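Long-range contacts in down syndrome cell adhesion molecule, isoform AK (PDB 4WVR), which is a neuronal cell-surface receptor of the immunoglobulin superfamily, whose variable seventh immunoglobulin domain, the part studied, probably takes part in isoform-specific homophilic recognition: residues A[8-13]-A[91-96]; A[41-46]-A[82-87]. All blocks are in the same frame, centred on the assembly; numbering follows the deposited sequence.

The two contacts lie side by side in one immunoglobulin sandwich, their centres about 9 Å apart. Along the chain, interaction 2 is nested within the loop that interaction 1 closes: 8-13 comes first, then 41-46, 82-87 and 91-96. Strands 80-87 and 92-99 follow each other and are neighbours in the four-stranded antiparallel sheet, where Ser93 O and Ala86 N, and Thr95 O and Cys84 N, probably share hydrogen bonds. Interaction 2 is a central strand pair of that sheet and carries Cys84 of the disulfide; interaction 1 lays the N-terminal segment along strand 92-99, one of its two outermost strands. Core and edge of the domain are thus joined through strand 80-87.

Interaction 1 of 2, residues A[8-13]-A[91-96]; sequences PSIAPF and GSSFTT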
loop_
_atom_site.group_PDB
_atom_site.type_symbol
_atom_site.label_atom_id
_atom_site.label_comp_id
_atom_site.label_asym_id
_atom_site.label_seq_id
_atom_site.Cartn_x
_atom_site.Cartn_y
_atom_site.Cartn_z
ATOM N N PRO A 8 -0.559 -14.523 -13.819
ATOM C CA PRO A 8 -0.187 -13.521 -12.812
ATOM C C PRO A 8 0.518 -14.134 -11.609
ATOM O O PRO A 8 0.131 -15.210 -11.159
ATOM C CB PRO A 8 -1.537 -12.919 -12.390
ATOM C CG PRO A 8 -2.520 -13.353 -13.440
ATOM C CD PRO A 8 -2.019 -14.672 -13.929
ATOM N N SER A 9 1.551 -13.461 -11.111
ATOM C CA SER A 9 2.163 -13.815 -9.834
ATOM C C SER A 9 2.129 -12.585 -8.935
ATOM O O SER A 9 2.306 -11.462 -9.408
ATOM C CB SER A 9 3.597 -14.316 -10.017
ATOM O OG SER A 9 4.463 -13.259 -10.392
ATOM N N ILE A 10 1.895 -12.800 -7.645
ATOM C CA ILE A 10 1.647 -11.698 -6.722
ATOM C C ILE A 10 2.642 -11.650 -5.570
ATOM O O ILE A 10 2.893 -12.660 -4.916
ATOM C CB ILE A 10 0.230 -11.789 -6.125
ATOM C CG1 ILE A 10 -0.801 -12.065 -7.222
ATOM C CG2 ILE A 10 -0.108 -10.522 -5.336
ATOM C CD1 ILE A 10 -2.174 -12.404 -6.688
ATOM N N ALA A 11 3.199 -10.469 -5.316
ATOM C CA ALA A 11 4.006 -10.264 -4.121
ATOM C C ALA A 11 3.123 -10.380 -2.885
ATOM O O ALA A 11 2.032 -9.809 -2.838
ATOM C CB ALA A 11 4.699 -8.910 -4.159
ATOM N N PRO A 12 3.584 -11.134 -1.879
ATOM C CA PRO A 12 2.798 -11.272 -0.652
ATOM C C PRO A 12 2.662 -9.939 0.077
ATOM O O PRO A 12 3.518 -9.065 -0.073
ATOM C CB PRO A 12 3.607 -12.277 0.174
ATOM C CG PRO A 12 4.992 -12.192 -0.365
ATOM C CD PRO A 12 4.841 -11.899 -1.826
ATOM N N PHE A 13 1.584 -9.784 0.837
ATOM C CA PHE A 13 1.398 -8.597 1.660
ATOM C C PHE A 13 0.952 -9.002 3.058
ATOM O O PHE A 13 0.606 -10.157 3.290
ATOM C CB PHE A 13 0.386 -7.633 1.022
ATOM C CG PHE A 13 -0.913 -8.281 0.596
ATOM C CD1 PHE A 13 -1.830 -8.729 1.535
ATOM C CD2 PHE A 13 -1.229 -8.405 -0.749
ATOM C CE1 PHE A 13 -3.028 -9.310 1.145
ATOM C CE2 PHE A 13 -2.429 -8.978 -1.149
ATOM C CZ PHE A 13 -3.326 -9.434 -0.199
ATOM N N GLY A 91 -3.944 -17.568 -16.757
ATOM C CA GLY A 91 -4.350 -18.253 -15.543
ATOM C C GLY A 91 -4.691 -17.299 -14.413
ATOM O O GLY A 91 -4.958 -16.118 -14.640
ATOM N N SER A 92 -4.685 -17.817 -13.188
ATOM C CA SER A 92 -5.009 -17.011 -12.017
ATOM C C SER A 92 -4.060 -17.300 -10.864
ATOM O O SER A 92 -3.326 -18.289 -10.879
ATOM C CB SER A 92 -6.452 -17.260 -11.574
ATOM O OG SER A 92 -6.624 -18.593 -11.127
ATOM N N SER A 93 -4.081 -16.428 -9.862
ATOM C CA SER A 93 -3.263 -16.599 -8.671
ATOM C C SER A 93 -3.818 -15.735 -7.546
ATOM O O SER A 93 -4.552 -14.777 -7.796
ATOM C CB SER A 93 -1.806 -16.238 -8.959
ATOM O OG SER A 93 -0.967 -16.561 -7.866
ATOM N N PHE A 94 -3.480 -16.075 -6.308
ATOM C CA PHE A 94 -3.944 -15.288 -5.174
ATOM C C PHE A 94 -2.948 -15.301 -4.025
ATOM O O PHE A 94 -2.071 -16.161 -3.949
ATOM C CB PHE A 94 -5.307 -15.790 -4.687
ATOM C CG PHE A 94 -5.254 -17.126 -3.998
ATOM C CD1 PHE A 94 -5.266 -18.301 -4.733
ATOM C CD2 PHE A 94 -5.200 -17.206 -2.616
ATOM C CE1 PHE A 94 -5.215 -19.534 -4.099
ATOM C CE2 PHE A 94 -5.150 -18.431 -1.978
ATOM C CZ PHE A 94 -5.161 -19.598 -2.721
ATOM N N THR A 95 -3.090 -14.328 -3.136
ATOM C CA THR A 95 -2.295 -14.280 -1.919
ATOM C C THR A 95 -3.174 -13.656 -0.843
ATOM O O THR A 95 -4.108 -12.910 -1.153
ATOM C CB THR A 95 -0.986 -13.485 -2.112
ATOM O OG1 THR A 95 -0.095 -13.747 -1.022
ATOM C CG2 THR A 95 -1.254 -11.990 -2.203
ATOM N N THR A 96 -2.907 -13.982 0.415
ATOM C CA THR A 96 -3.802 -13.570 1.488
ATOM C C THR A 96 -3.076 -12.941 2.669
ATOM O O THR A 96 -1.849 -12.991 2.764
ATOM C CB THR A 96 -4.621 -14.761 2.029
ATOM O OG1 THR A 96 -3.739 -15.687 2.670
ATOM C CG2 THR A 96 -5.372 -15.473 0.909
HETATM O O HOH W 1 1.100 -15.393 -6.745
HETATM O O HOH W 2 2.099 -14.275 -2.833
HETATM O O HOH W 3 0.394 -12.511 1.253
#
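The Phe13 ring overlaps the methyl of Thr95, with CE2 3.4 Å from CG2. This is the edge of an immunoglobulin sandwich: 8-13, whose backbone bonds to strand 26-31 and the loop after it, runs almost parallel to 91-96, in which the last strand begins, with end-to-end directions 5° apart. No direct hydrogen bond joins the two segments; side chains and water fill the seam. Thr95 turns OG1 anti to its backbone N (chi1 -165°), which leaves CG2 between N and the carbonyl carbon, where it meets two hydrophobic groups: Phe13, and Ile10, whose CG2 sits 3.6 Å from the same methyl. The other branch of Ile10 reaches across to the strand backbone, where its CD1 comes 3.7 Å from Phe94 CA. Further toward Gly91, the Pro8 ring lays CD against Gly91 O at 3.4 Å. Phe13 also meets Trp43 ring to ring and touches both cysteines of the disulfide, Cys30 and Cys84, so its phenyl group reaches in to the disulfide from the edge of the sandwich.

Three waters carry the polar links. One takes the N-H of Ile10 and also bonds Ser93 OG; a second donates to both Ile10 O and Thr95 OG1. Thr95 OG1 gives its own proton to the third, 2.6 Å away, which also accepts from Phe13 N and donates to Thr96 O at 2.7 Å.

Interaction 2 of 2, residues A[41-46]-A[82-87]; sequences IKWTLN and FKCIAE
Lys42 O takes the N-H of Ile85 at 2.8 Å in a nearly straight bond (175° at the hydrogen), and Cys84 CA brings a C-H to the same oxygen at 3.5 Å. Lys42 N returns a bond to Ile85 O, and Thr44 and Lys83 form the second such reciprocal pair, locking 41-45 and 82-87 into an antiparallel ladder. Between these rungs, Trp43 and Cys84 are a non-hydrogen-bonded pair whose side chains share the inward face with Ile41, Leu45, Phe82 and Ala86. Cys84 CB lies over the six-membered ring of Trp43, 3.8 Å from its centroid and 11° off the normal, a CH-pi contact. SG, anti to the backbone N (chi1 177°), stands over the ring too, 4.4 Å from the same centroid, and touches Ile41 CG2 at 3.5 Å. This is the pin of the immunoglobulin fold: the Cys30-Cys84 disulfide joins the two sheets, with a tryptophan packed on it. Trp43 NE1 is tied to Ser67 OG in the opposing sheet. An alanine in place of Trp43 would probably leave Ser67 OG without that N-H and open a gap beside Cys84 where the indole had lain. Further along the same face, Leu45 CD1 sits over the centre of the Phe82 ring, 3.6 Å from its centroid.

On the outward face Thr44 and Lys83 lie side by side, OG1 of Thr44 3.3 Å from CB of Lys83; a water on OG1 also accepts a weak bond from Lys83 NZ. The extended Lys42 chain crosses above Ile85, and its NZ makes a long salt bridge to Glu87 OE2 at 3.7 Å.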
loop_
_atom_site.group_PDB
_atom_site.type_symbol
_atom_site.label_atom_id
_atom_site.label_comp_id
_atom_site.label_asym_id
_atom_site.label_seq_id
_atom_site.Cartn_x
_atom_site.Cartn_y
_atom_site.Cartn_z
ATOM N N ILE A 41 -7.961 -7.644 -11.155
ATOM C CA ILE A 41 -7.567 -7.786 -9.760
ATOM C C ILE A 41 -8.745 -7.504 -8.842
ATOM O O ILE A 41 -9.284 -6.398 -8.828
ATOM C CB ILE A 41 -6.399 -6.849 -9.402
ATOM C CG1 ILE A 41 -5.237 -7.049 -10.377
ATOM C CG2 ILE A 41 -5.943 -7.106 -7.985
ATOM C CD1 ILE A 41 -4.065 -6.125 -10.133
ATOM N N LYS A 42 -9.147 -8.512 -8.076
ATOM C CA LYS A 42 -10.309 -8.380 -7.208
ATOM C C LYS A 42 -10.018 -8.892 -5.806
ATOM O O LYS A 42 -9.033 -9.593 -5.579
ATOM C CB LYS A 42 -11.502 -9.126 -7.801
ATOM C CG LYS A 42 -11.221 -10.580 -8.095
ATOM C CD LYS A 42 -12.401 -11.227 -8.796
ATOM C CE LYS A 42 -12.137 -12.695 -9.070
ATOM N NZ LYS A 42 -13.293 -13.326 -9.760
ATOM N N TRP A 43 -10.889 -8.537 -4.867
ATOM C CA TRP A 43 -10.666 -8.844 -3.463
ATOM C C TRP A 43 -11.823 -9.620 -2.845
ATOM O O TRP A 43 -12.979 -9.463 -3.242
ATOM C CB TRP A 43 -10.443 -7.554 -2.671
ATOM C CG TRP A 43 -9.201 -6.798 -3.039
ATOM C CD1 TRP A 43 -9.048 -5.922 -4.076
ATOM C CD2 TRP A 43 -7.943 -6.834 -2.356
ATOM N NE1 TRP A 43 -7.771 -5.417 -4.084
ATOM C CE2 TRP A 43 -7.072 -5.960 -3.038
ATOM C CE3 TRP A 43 -7.464 -7.527 -1.238
ATOM C CZ2 TRP A 43 -5.751 -5.759 -2.638
ATOM C CZ3 TRP A 43 -6.149 -7.322 -0.838
ATOM C CH2 TRP A 43 -5.310 -6.448 -1.539
ATOM N N THR A 44 -11.503 -10.458 -1.865
ATOM C CA THR A 44 -12.527 -11.079 -1.033
ATOM C C THR A 44 -12.175 -10.928 0.443
ATOM O O THR A 44 -11.001 -10.840 0.810
ATOM C CB THR A 44 -12.718 -12.580 -1.363
ATOM O OG1 THR A 44 -11.489 -13.287 -1.154
ATOM C CG2 THR A 44 -13.167 -12.762 -2.801
ATOM N N LEU A 45 -13.202 -10.865 1.280
ATOM C CA LEU A 45 -13.032 -10.900 2.725
ATOM C C LEU A 45 -13.808 -12.088 3.267
ATOM O O LEU A 45 -15.036 -12.091 3.232
ATOM C CB LEU A 45 -13.519 -9.605 3.375
ATOM C CG LEU A 45 -13.577 -9.608 4.904
ATOM C CD1 LEU A 45 -12.203 -9.901 5.494
ATOM C CD2 LEU A 45 -14.125 -8.290 5.433
ATOM N N ASN A 46 -13.087 -13.092 3.759
ATOM C CA ASN A 46 -13.695 -14.355 4.169
ATOM C C ASN A 46 -14.541 -14.939 3.043
ATOM O O ASN A 46 -15.715 -15.261 3.233
ATOM C CB ASN A 46 -14.533 -14.165 5.433
ATOM C CG ASN A 46 -13.719 -13.627 6.590
ATOM O OD1 ASN A 46 -12.624 -14.110 6.869
ATOM N ND2 ASN A 46 -14.242 -12.611 7.259
ATOM N N PHE A 82 -8.254 -11.485 4.131
ATOM C CA PHE A 82 -8.320 -10.696 2.910
ATOM C C PHE A 82 -7.552 -11.402 1.807
ATOM O O PHE A 82 -6.380 -11.734 1.968
ATOM C CB PHE A 82 -7.762 -9.288 3.131
ATOM C CG PHE A 82 -8.648 -8.412 3.966
ATOM C CD1 PHE A 82 -8.598 -8.467 5.346
ATOM C CD2 PHE A 82 -9.531 -7.529 3.366
ATOM C CE1 PHE A 82 -9.416 -7.662 6.116
ATOM C CE2 PHE A 82 -10.351 -6.722 4.130
ATOM C CZ PHE A 82 -10.293 -6.788 5.506
ATOM N N LYS A 83 -8.218 -11.634 0.686
ATOM C CA LYS A 83 -7.568 -12.288 -0.433
ATOM C C LYS A 83 -7.561 -11.388 -1.652
ATOM O O LYS A 83 -8.579 -10.799 -2.006
ATOM C CB LYS A 83 -8.260 -13.613 -0.762
ATOM C CG LYS A 83 -7.619 -14.371 -1.915
ATOM C CD LYS A 83 -8.425 -15.611 -2.268
ATOM C CE LYS A 83 -8.581 -16.527 -1.063
ATOM N NZ LYS A 83 -9.420 -17.717 -1.381
ATOM N N CYS A 84 -6.399 -11.269 -2.279
ATOM C CA CYS A 84 -6.297 -10.602 -3.565
ATOM C C CYS A 84 -6.199 -11.647 -4.660
ATOM O O CYS A 84 -5.357 -12.539 -4.588
ATOM C CB CYS A 84 -5.082 -9.684 -3.619
ATOM S SG CYS A 84 -4.878 -8.918 -5.239
ATOM N N ILE A 85 -7.062 -11.538 -5.664
ATOM C CA ILE A 85 -7.049 -12.464 -6.788
ATOM C C ILE A 85 -6.684 -11.744 -8.081
ATOM O O ILE A 85 -7.328 -10.766 -8.459
ATOM C CB ILE A 85 -8.412 -13.158 -6.963
ATOM C CG1 ILE A 85 -8.855 -13.799 -5.646
ATOM C CG2 ILE A 85 -8.342 -14.192 -8.082
ATOM C CD1 ILE A 85 -10.275 -14.307 -5.667
ATOM N N ALA A 86 -5.648 -12.235 -8.752
ATOM C CA ALA A 86 -5.202 -11.666 -10.018
ATOM C C ALA A 86 -5.404 -12.656 -11.159
ATOM O O ALA A 86 -4.886 -13.772 -11.119
ATOM C CB ALA A 86 -3.745 -11.259 -9.930
ATOM N N GLU A 87 -6.151 -12.238 -12.177
ATOM C CA GLU A 87 -6.466 -13.106 -13.306
ATOM C C GLU A 87 -6.181 -12.464 -14.655
ATOM O O GLU A 87 -6.458 -11.285 -14.869
ATOM C CB GLU A 87 -7.937 -13.522 -13.268
ATOM C CG GLU A 87 -8.343 -14.323 -12.053
ATOM C CD GLU A 87 -9.844 -14.311 -11.830
ATOM O OE1 GLU A 87 -10.542 -13.516 -12.492
ATOM O OE2 GLU A 87 -10.324 -15.105 -10.998
HETATM O O HOH W 4 -12.227 -16.051 -1.670
#